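Local atomic coordinates of Alr4995 protein (Nostoc sp., PDB entry 6LRF), a protein that acts as a bifunctional arginine dihydrolase and ornithine cyclodeaminase, probably turning arginine into ornithine and then ornithine into proline. Residues B[130-134]-B[195-200]; B[159-163]-B[186-192]; B[118-124]-B[167-173]. All coordinates share one frame; numbering follows the deposited sequence.

In the fold
From the N terminus, residues 118-124 lead into edge strand 123-125 and are met by the loop 167-173, so contact 3 closes the first loop. Residues 130-134, on the neighbouring strand 132-136, meet their partner later, at the C-terminal part of helix 190-199; contact 1 therefore crosses contact 3. Contact 2 joins the end of strand 155-160 to the start of the same helix. It nests within contact 1 and crosses contact 3. Together they tie three adjacent strands of one sheet to a helix and a connecting loop in the guanidino-modifying part of the chain. Trp-133 meets Phe-173 and Leu-159, and Phe-188 meets Leu-169, making the three contacts continuous.

Contact 1: B[130-134]-B[195-200]; sequences RWLWA and LIEMRV
Arg-199 lies over one face of the six-membered ring of Trp-131 in a cation-pi contact, its CZ 4.8 Å from the ring centroid. The guanidinium stands nearly upright on the indole, the planes 88° apart, and presents its edge: Arg-199 NH1 comes 3.2 Å from Trp-131 CE3. Nearer the backbone, Arg-199 CD makes a CH-pi contact over the same face. The side chain is bent about its CB-CG bond (chi2 -78°), and a salt bridge from NH1 to Glu-155 holds the group. The opposite face of Trp-131 is covered by Arg-130 CB. With an alanine in place of Trp-131, the aliphatic part of Arg-199 would probably lose the surface it lies on, and the guanidinium would be freer to turn. Trp-133 reaches the helix with its benzo end: CH2 is 3.7 Å from Arg-199 CB, and CZ2 is 4.2 Å from Val-200 CG2. Leu-195 CG sits near the ring plane at the edge, 4.3 Å from Trp-133 CZ3. Phe-173 packs edge-to-face with the Trp-133 ring. The Trp-133 indole spans the 12.4 Å between the antiparallel axes (169°) of strand 132-134 and helix 195-199, helix-on-sheet packing consistent with the alpha/beta-propeller of guanidino-modifying enzymes.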
loop_
_atom_site.group_PDB
_atom_site.type_symbol
_atom_site.label_atom_id
_atom_site.label_comp_id
_atom_site.label_asym_id
_atom_site.label_seq_id
_atom_site.Cartn_x
_atom_site.Cartn_y
_atom_site.Cartn_z
ATOM N N ARG B 130 43.073 -32.133 -14.654
ATOM C CA ARG B 130 43.345 -31.026 -15.581
ATOM C C ARG B 130 43.518 -29.681 -14.870
ATOM O O ARG B 130 44.313 -28.833 -15.297
ATOM C CB ARG B 130 42.224 -30.938 -16.623
ATOM C CG ARG B 130 42.133 -32.189 -17.529
ATOM C CD ARG B 130 40.851 -32.190 -18.352
ATOM N NE ARG B 130 39.666 -32.292 -17.505
ATOM C CZ ARG B 130 38.443 -31.943 -17.892
ATOM N NH1 ARG B 130 38.252 -31.470 -19.119
ATOM N NH2 ARG B 130 37.411 -32.060 -17.056
ATOM N N TRP B 131 42.766 -29.490 -13.791
ATOM C CA TRP B 131 42.838 -28.252 -13.019
ATOM C C TRP B 131 42.364 -28.498 -11.598
ATOM O O TRP B 131 41.871 -29.590 -11.271
ATOM C CB TRP B 131 41.991 -27.146 -13.666
ATOM C CG TRP B 131 40.591 -27.591 -13.984
ATOM C CD1 TRP B 131 39.580 -27.862 -13.092
ATOM C CD2 TRP B 131 40.050 -27.833 -15.287
ATOM N NE1 TRP B 131 38.447 -28.265 -13.770
ATOM C CE2 TRP B 131 38.711 -28.250 -15.116
ATOM C CE3 TRP B 131 40.570 -27.735 -16.583
ATOM C CZ2 TRP B 131 37.887 -28.564 -16.194
ATOM C CZ3 TRP B 131 39.755 -28.053 -17.647
ATOM C CH2 TRP B 131 38.426 -28.459 -17.448
ATOM N N LEU B 132 42.520 -27.476 -10.762
ATOM C CA LEU B 132 42.040 -27.493 -9.385
ATOM C C LEU B 132 40.891 -26.492 -9.193
ATOM O O LEU B 132 41.027 -25.307 -9.519
ATOM C CB LEU B 132 43.179 -27.151 -8.416
ATOM C CG LEU B 132 42.756 -27.008 -6.957
ATOM C CD1 LEU B 132 42.358 -28.359 -6.412
ATOM C CD2 LEU B 132 43.869 -26.381 -6.119
ATOM N N TRP B 133 39.776 -26.974 -8.660
ATOM C CA TRP B 133 38.675 -26.121 -8.245
ATOM C C TRP B 133 38.910 -25.654 -6.815
ATOM O O TRP B 133 38.999 -26.486 -5.928
ATOM C CB TRP B 133 37.347 -26.875 -8.304
ATOM C CG TRP B 133 36.930 -27.454 -9.660
ATOM C CD1 TRP B 133 37.025 -28.761 -10.066
ATOM C CD2 TRP B 133 36.275 -26.754 -10.725
ATOM N NE1 TRP B 133 36.499 -28.908 -11.332
ATOM C CE2 TRP B 133 36.027 -27.692 -11.756
ATOM C CE3 TRP B 133 35.885 -25.418 -10.915
ATOM C CZ2 TRP B 133 35.411 -27.338 -12.959
ATOM C CZ3 TRP B 133 35.268 -25.071 -12.107
ATOM C CH2 TRP B 133 35.040 -26.027 -13.116
ATOM N N ALA B 134 38.983 -24.347 -6.572
ATOM C CA ALA B 134 39.157 -23.852 -5.202
ATOM C C ALA B 134 38.002 -22.975 -4.760
ATOM O O ALA B 134 37.654 -22.016 -5.447
ATOM C CB ALA B 134 40.452 -23.069 -5.072
ATOM N N LEU B 195 31.183 -20.196 -14.708
ATOM C CA LEU B 195 32.488 -20.840 -14.899
ATOM C C LEU B 195 32.349 -22.350 -15.004
ATOM O O LEU B 195 32.994 -22.979 -15.842
ATOM C CB LEU B 195 33.444 -20.492 -13.760
ATOM C CG LEU B 195 34.858 -21.105 -13.814
ATOM C CD1 LEU B 195 35.587 -20.750 -15.120
ATOM C CD2 LEU B 195 35.672 -20.639 -12.605
ATOM N N ILE B 196 31.517 -22.922 -14.137
ATOM C CA ILE B 196 31.260 -24.356 -14.117
ATOM C C ILE B 196 30.683 -24.805 -15.448
ATOM O O ILE B 196 31.053 -25.852 -16.008
ATOM C CB ILE B 196 30.282 -24.727 -12.984
ATOM C CG1 ILE B 196 30.961 -24.550 -11.621
ATOM C CG2 ILE B 196 29.789 -26.143 -13.148
ATOM C CD1 ILE B 196 30.011 -24.691 -10.440
ATOM N N GLU B 197 29.780 -23.986 -15.967
ATOM C CA GLU B 197 29.069 -24.351 -17.178
ATOM C C GLU B 197 29.978 -24.203 -18.405
ATOM O O GLU B 197 29.794 -24.918 -19.385
ATOM C CB GLU B 197 27.773 -23.530 -17.290
ATOM C CG GLU B 197 26.707 -23.980 -16.265
ATOM C CD GLU B 197 25.645 -22.919 -15.959
ATOM O OE1 GLU B 197 25.552 -21.929 -16.706
ATOM O OE2 GLU B 197 24.895 -23.066 -14.968
HETATM N N MSE B 198 30.989 -23.335 -18.342
HETATM C CA MSE B 198 31.970 -23.251 -19.438
HETATM C C MSE B 198 32.979 -24.413 -19.440
HETATM O O MSE B 198 33.486 -24.800 -20.494
HETATM C CB MSE B 198 32.737 -21.928 -19.390
HETATM C CG MSE B 198 31.965 -20.735 -19.948
HETATM SE SE MSE B 198 33.006 -19.078 -19.912
HETATM C CE MSE B 198 33.261 -18.896 -17.995
ATOM N N ARG B 199 33.267 -24.973 -18.269
ATOM C CA ARG B 199 34.324 -25.982 -18.144
ATOM C C ARG B 199 33.782 -27.412 -18.178
ATOM O O ARG B 199 34.516 -28.366 -18.457
ATOM C CB ARG B 199 35.101 -25.766 -16.846
ATOM C CG ARG B 199 35.888 -24.465 -16.812
ATOM C CD ARG B 199 37.146 -24.606 -17.610
ATOM N NE ARG B 199 37.994 -23.421 -17.549
ATOM C CZ ARG B 199 39.319 -23.478 -17.472
ATOM N NH1 ARG B 199 39.928 -24.664 -17.425
ATOM N NH2 ARG B 199 40.034 -22.362 -17.432
ATOM N N VAL B 200 32.500 -27.559 -17.866
ATOM C CA VAL B 200 31.874 -28.873 -17.849
ATOM C C VAL B 200 30.654 -28.879 -18.764
ATOM O O VAL B 200 29.742 -28.071 -18.576
ATOM C CB VAL B 200 31.444 -29.277 -16.423
ATOM C CG1 VAL B 200 30.893 -30.690 -16.409
ATOM C CG2 VAL B 200 32.614 -29.151 -15.464
#

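Contact 2: B[159-163]-B[186-192]; sequences LRLID and GAFDSYS
Arg-160 N gives a nearly straight hydrogen bond to Ser-192 OG (2.7 Å, 170° at the hydrogen). The serine hydroxyl in turn donates a hydrogen bond from Ser-192 OG to Asp-189 OD1 at 2.6 Å, while Ser-192 N bonds the same oxygen. The two donors reach OD1 from opposite faces of the carboxylate, the hydroxyl from above its plane and the amide nearly along the C-O bond, a grip likely to fix the rotation of the carboxylate. Asp-189 is thereby the N-cap of helix 190-199, and through Ser-192 the cap is coupled to the end of strand 155-160. The other carboxylate oxygen, Asp-189 OD2, faces Arg-160 across a water that accepts from NH1 and donates to OD2; the charged groups are too far apart for a salt bridge, and their planes are 88° apart. The extended Arg-160 chain runs past the carboxylate, CD 3.5 Å from Asp-189 OD2, and NH1 also bonds the carbonyl of Asp-309. Ahead of the cap, a single beta bridge pairs Leu-161 with Phe-188: Ile-162 N bonds Ala-187 O at 3.1 Å, with a weak return bond from Asp-189 N to Arg-160 O. Phe-188 CE2 meets Leu-159 CB and Leu-161 CD2, each at 3.8 Å. Ile-162 carries CG1 between its backbone N and carbonyl carbon (chi1 58°), which lays CD1 against Phe-188 O, while CG2 packs on Asp-189 CB.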
loop_
_atom_site.group_PDB
_atom_site.type_symbol
_atom_site.label_atom_id
_atom_site.label_comp_id
_atom_site.label_asym_id
_atom_site.label_seq_id
_atom_site.Cartn_x
_atom_site.Cartn_y
_atom_site.Cartn_z
ATOM N N LEU B 159 35.927 -20.587 -7.158
ATOM C CA LEU B 159 34.462 -20.608 -7.056
ATOM C C LEU B 159 34.024 -19.936 -5.768
ATOM O O LEU B 159 34.594 -20.212 -4.698
ATOM C CB LEU B 159 33.912 -22.042 -7.085
ATOM C CG LEU B 159 34.237 -22.913 -8.295
ATOM C CD1 LEU B 159 33.688 -24.328 -8.076
ATOM C CD2 LEU B 159 33.672 -22.329 -9.585
ATOM N N ARG B 160 33.010 -19.068 -5.849
ATOM C CA ARG B 160 32.523 -18.409 -4.641
ATOM C C ARG B 160 31.318 -19.120 -4.041
ATOM O O ARG B 160 30.318 -19.371 -4.721
ATOM C CB ARG B 160 32.161 -16.949 -4.902
ATOM C CG ARG B 160 31.754 -16.252 -3.617
ATOM C CD ARG B 160 31.087 -14.923 -3.864
ATOM N NE ARG B 160 30.791 -14.292 -2.590
ATOM C CZ ARG B 160 30.134 -13.147 -2.467
ATOM N NH1 ARG B 160 29.702 -12.518 -3.550
ATOM N NH2 ARG B 160 29.917 -12.639 -1.263
ATOM N N LEU B 161 31.431 -19.429 -2.751
ATOM C CA LEU B 161 30.365 -20.037 -1.977
ATOM C C LEU B 161 29.519 -18.947 -1.349
ATOM O O LEU B 161 30.076 -18.041 -0.734
ATOM C CB LEU B 161 30.945 -20.940 -0.879
ATOM C CG LEU B 161 31.809 -22.123 -1.319
ATOM C CD1 LEU B 161 32.642 -22.646 -0.147
ATOM C CD2 LEU B 161 30.930 -23.224 -1.902
ATOM N N ILE B 162 28.191 -19.060 -1.457
ATOM C CA ILE B 162 27.275 -18.003 -0.993
ATOM C C ILE B 162 26.208 -18.479 -0.018
ATOM O O ILE B 162 25.448 -17.674 0.503
ATOM C CB ILE B 162 26.545 -17.342 -2.171
ATOM C CG1 ILE B 162 25.766 -18.405 -2.950
ATOM C CG2 ILE B 162 27.533 -16.634 -3.079
ATOM C CD1 ILE B 162 24.929 -17.854 -4.063
ATOM N N ASP B 163 26.145 -19.786 0.212
ATOM C CA ASP B 163 25.180 -20.379 1.136
ATOM C C ASP B 163 25.914 -20.953 2.355
ATOM O O ASP B 163 26.671 -21.922 2.240
ATOM C CB ASP B 163 24.371 -21.473 0.426
ATOM C CG ASP B 163 23.178 -21.964 1.252
ATOM O OD1 ASP B 163 23.282 -22.048 2.496
ATOM O OD2 ASP B 163 22.127 -22.282 0.647
ATOM N N GLY B 186 22.850 -24.030 -6.480
ATOM C CA GLY B 186 22.392 -22.993 -5.571
ATOM C C GLY B 186 23.427 -22.579 -4.541
ATOM O O GLY B 186 23.250 -21.595 -3.819
ATOM N N ALA B 187 24.520 -23.328 -4.459
ATOM C CA ALA B 187 25.564 -23.009 -3.493
ATOM C C ALA B 187 26.526 -21.943 -4.011
ATOM O O ALA B 187 27.310 -21.405 -3.242
ATOM C CB ALA B 187 26.339 -24.276 -3.103
ATOM N N PHE B 188 26.455 -21.624 -5.304
ATOM C CA PHE B 188 27.425 -20.707 -5.910
ATOM C C PHE B 188 26.813 -19.408 -6.452
ATOM O O PHE B 188 25.632 -19.371 -6.797
ATOM C CB PHE B 188 28.162 -21.432 -7.031
ATOM C CG PHE B 188 28.880 -22.672 -6.570
ATOM C CD1 PHE B 188 28.254 -23.909 -6.617
ATOM C CD2 PHE B 188 30.167 -22.591 -6.064
ATOM C CE1 PHE B 188 28.908 -25.052 -6.192
ATOM C CE2 PHE B 188 30.826 -23.729 -5.636
ATOM C CZ PHE B 188 30.197 -24.959 -5.701
ATOM N N ASP B 189 27.609 -18.344 -6.535
ATOM C CA ASP B 189 27.102 -17.107 -7.130
ATOM C C ASP B 189 26.987 -17.276 -8.651
ATOM O O ASP B 189 27.354 -18.320 -9.202
ATOM C CB ASP B 189 27.992 -15.902 -6.749
ATOM C CG ASP B 189 29.371 -15.918 -7.418
ATOM O OD1 ASP B 189 29.701 -16.884 -8.151
ATOM O OD2 ASP B 189 30.146 -14.948 -7.197
ATOM N N SER B 190 26.491 -16.254 -9.336
ATOM C CA SER B 190 26.280 -16.361 -10.772
ATOM C C SER B 190 27.606 -16.507 -11.534
ATOM O O SER B 190 27.713 -17.308 -12.470
ATOM C CB SER B 190 25.510 -15.141 -11.281
ATOM O OG SER B 190 26.385 -14.032 -11.431
ATOM N N TYR B 191 28.609 -15.724 -11.144
ATOM C CA TYR B 191 29.940 -15.830 -11.748
ATOM C C TYR B 191 30.465 -17.277 -11.706
ATOM O O TYR B 191 30.996 -17.774 -12.686
ATOM C CB TYR B 191 30.939 -14.891 -11.048
ATOM C CG TYR B 191 30.551 -13.417 -11.095
ATOM C CD1 TYR B 191 30.653 -12.682 -12.282
ATOM C CD2 TYR B 191 30.085 -12.757 -9.955
ATOM C CE1 TYR B 191 30.300 -11.334 -12.334
ATOM C CE2 TYR B 191 29.734 -11.409 -9.999
ATOM C CZ TYR B 191 29.843 -10.705 -11.192
ATOM O OH TYR B 191 29.491 -9.368 -11.244
ATOM N N SER B 192 30.295 -17.946 -10.574
ATOM C CA SER B 192 30.859 -19.279 -10.383
ATOM C C SER B 192 30.122 -20.331 -11.204
ATOM O O SER B 192 30.748 -21.233 -11.786
ATOM C CB SER B 192 30.844 -19.644 -8.900
ATOM O OG SER B 192 31.613 -18.693 -8.179
HETATM O O HOH W 1 29.345 -12.737 -6.002
#

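Contact 3: B[118-124]-B[167-173]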
loop_
_atom_site.group_PDB
_atom_site.type_symbol
_atom_site.label_atom_id
_atom_site.label_comp_id
_atom_site.label_asym_id
_atom_site.label_seq_id
_atom_site.Cartn_x
_atom_site.Cartn_y
_atom_site.Cartn_z
ATOM N N GLU B 118 41.411 -24.322 3.907
ATOM C CA GLU B 118 41.026 -25.523 4.646
ATOM C C GLU B 118 41.057 -26.812 3.829
ATOM O O GLU B 118 40.212 -27.698 3.991
ATOM C CB GLU B 118 39.661 -25.294 5.295
ATOM C CG GLU B 118 39.785 -24.161 6.334
ATOM C CD GLU B 118 38.653 -24.107 7.351
ATOM O OE1 GLU B 118 37.626 -24.794 7.159
ATOM O OE2 GLU B 118 38.801 -23.361 8.346
ATOM N N GLY B 119 42.073 -26.926 2.978
ATOM C CA GLY B 119 42.453 -28.214 2.414
ATOM C C GLY B 119 41.574 -28.724 1.297
ATOM O O GLY B 119 40.963 -27.942 0.558
ATOM N N ALA B 120 41.505 -30.043 1.165
ATOM C CA ALA B 120 40.734 -30.622 0.074
ATOM C C ALA B 120 39.244 -30.412 0.321
ATOM O O ALA B 120 38.429 -30.571 -0.584
ATOM C CB ALA B 120 41.061 -32.115 -0.095
ATOM N N GLY B 121 38.891 -30.057 1.552
ATOM C CA GLY B 121 37.525 -29.661 1.851
ATOM C C GLY B 121 37.083 -28.394 1.117
ATOM O O GLY B 121 35.891 -28.199 0.915
ATOM N N ASP B 122 38.038 -27.551 0.718
ATOM C CA ASP B 122 37.754 -26.306 -0.012
ATOM C C ASP B 122 38.418 -26.258 -1.379
ATOM O O ASP B 122 38.328 -25.245 -2.078
ATOM C CB ASP B 122 38.201 -25.071 0.781
ATOM C CG ASP B 122 37.018 -24.235 1.308
ATOM O OD1 ASP B 122 35.858 -24.533 0.945
ATOM O OD2 ASP B 122 37.254 -23.264 2.065
ATOM N N ALA B 123 39.104 -27.327 -1.762
ATOM C CA ALA B 123 39.754 -27.359 -3.063
ATOM C C ALA B 123 39.743 -28.772 -3.615
ATOM O O ALA B 123 40.368 -29.677 -3.045
ATOM C CB ALA B 123 41.157 -26.834 -2.974
ATOM N N LEU B 124 39.024 -28.967 -4.718
ATOM C CA LEU B 124 38.863 -30.303 -5.282
ATOM C C LEU B 124 39.452 -30.425 -6.670
ATOM O O LEU B 124 39.208 -29.596 -7.548
ATOM C CB LEU B 124 37.395 -30.682 -5.314
ATOM C CG LEU B 124 36.865 -30.878 -3.901
ATOM C CD1 LEU B 124 35.380 -31.076 -3.924
ATOM C CD2 LEU B 124 37.543 -32.093 -3.301
ATOM N N TYR B 167 29.363 -24.464 3.468
ATOM C CA TYR B 167 30.462 -23.589 3.855
ATOM C C TYR B 167 31.829 -24.092 3.363
ATOM O O TYR B 167 32.793 -23.323 3.307
ATOM C CB TYR B 167 30.470 -23.424 5.388
ATOM C CG TYR B 167 30.729 -24.717 6.156
ATOM C CD1 TYR B 167 29.724 -25.661 6.337
ATOM C CD2 TYR B 167 31.987 -24.993 6.683
ATOM C CE1 TYR B 167 29.965 -26.843 7.030
ATOM C CE2 TYR B 167 32.240 -26.174 7.379
ATOM C CZ TYR B 167 31.226 -27.096 7.552
ATOM O OH TYR B 167 31.473 -28.276 8.242
ATOM N N HIS B 168 31.907 -25.382 3.028
ATOM C CA HIS B 168 33.075 -25.942 2.342
ATOM C C HIS B 168 32.683 -26.356 0.933
ATOM O O HIS B 168 31.551 -26.766 0.689
ATOM C CB HIS B 168 33.647 -27.160 3.087
ATOM C CG HIS B 168 34.539 -26.815 4.237
ATOM N ND1 HIS B 168 34.749 -27.677 5.297
ATOM C CD2 HIS B 168 35.297 -25.720 4.485
ATOM C CE1 HIS B 168 35.583 -27.118 6.157
ATOM N NE2 HIS B 168 35.933 -25.932 5.690
ATOM N N LEU B 169 33.631 -26.265 0.017
ATOM C CA LEU B 169 33.400 -26.639 -1.368
ATOM C C LEU B 169 32.931 -28.081 -1.517
ATOM O O LEU B 169 32.075 -28.369 -2.358
ATOM C CB LEU B 169 34.672 -26.434 -2.176
ATOM C CG LEU B 169 34.507 -26.679 -3.675
ATOM C CD1 LEU B 169 33.405 -25.741 -4.266
ATOM C CD2 LEU B 169 35.839 -26.514 -4.401
ATOM N N ASP B 170 33.479 -28.985 -0.701
ATOM C CA ASP B 170 33.181 -30.412 -0.846
ATOM C C ASP B 170 31.808 -30.810 -0.301
ATOM O O ASP B 170 31.423 -31.976 -0.383
ATOM C CB ASP B 170 34.285 -31.269 -0.184
ATOM C CG ASP B 170 34.254 -31.247 1.349
ATOM O OD1 ASP B 170 33.535 -30.423 1.959
ATOM O OD2 ASP B 170 34.990 -32.071 1.958
ATOM N N THR B 171 31.072 -29.848 0.251
ATOM C CA THR B 171 29.692 -30.108 0.680
ATOM C C THR B 171 28.669 -29.853 -0.435
ATOM O O THR B 171 27.495 -30.176 -0.280
ATOM C CB THR B 171 29.286 -29.245 1.890
ATOM O OG1 THR B 171 29.320 -27.862 1.521
ATOM C CG2 THR B 171 30.228 -29.473 3.050
ATOM N N CYS B 172 29.115 -29.287 -1.554
ATOM C CA CYS B 172 28.195 -28.889 -2.622
ATOM C C CYS B 172 28.792 -29.074 -4.004
ATOM O O CYS B 172 28.227 -28.613 -5.001
ATOM C CB CYS B 172 27.776 -27.424 -2.447
ATOM S SG CYS B 172 29.169 -26.214 -2.340
ATOM N N PHE B 173 29.935 -29.748 -4.066
ATOM C CA PHE B 173 30.702 -29.824 -5.300
ATOM C C PHE B 173 31.565 -31.081 -5.288
ATOM O O PHE B 173 32.260 -31.337 -4.298
ATOM C CB PHE B 173 31.556 -28.567 -5.432
ATOM C CG PHE B 173 32.194 -28.390 -6.771
ATOM C CD1 PHE B 173 33.464 -28.911 -7.031
ATOM C CD2 PHE B 173 31.548 -27.663 -7.760
ATOM C CE1 PHE B 173 34.069 -28.737 -8.271
ATOM C CE2 PHE B 173 32.143 -27.476 -9.008
ATOM C CZ PHE B 173 33.409 -28.015 -9.265
HETATM O O HOH W 2 37.062 -33.105 0.290
HETATM O O HOH W 3 34.955 -21.586 2.178
#
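Glu-118 OE1 accepts a hydrogen bond from His-168 NE2 (2.5 Å, 158° at the hydrogen). The oxygen lies almost exactly in the imidazole plane and is met nearly along its own C-O bond, while the carboxylate is turned 67° from the ring. Arg-139 makes a salt bridge to the same oxygen and Leu-86 N bonds OE2, so both ends of the carboxylate are held. One face of the imidazole is covered by Tyr-167 CE2. Further on, Ala-120 O is joined to Asp-170 OD2 through a water, weakly on the alanine side. Gly-121 O accepts from Asp-170 N at 3.0 Å, and His-168 CB also lies 3.3 Å from Gly-121 O. Asp-170 holds CG between its backbone N and carbonyl carbon (chi1 73°), which sets the carboxylate against the glycine, Asp-170 OD2 3.5 Å from Gly-121 CA. Asp-122 turns its OD1 to Leu-169 N, which meets it nearly along the C-O bond at 3.0 Å; Ser-140 bonds OD2, and a water links OD2 to Tyr-167 O. Leu-169 CD2 in turn rests 3.6 Å from Asp-122 O. At Leu-124, CD1 packs on the backbone of Asp-170 and meets the edge of the Phe-173 ring, 4.2 Å from Phe-173 CD1. The segments thus tie an edge strand and its preceding loop to the short 3-10 turn 169-171, and bring together a buried His-carboxylate hydrogen bond consistent with the histidine and acidic residue found in the active sites of guanidino-modifying hydrolases.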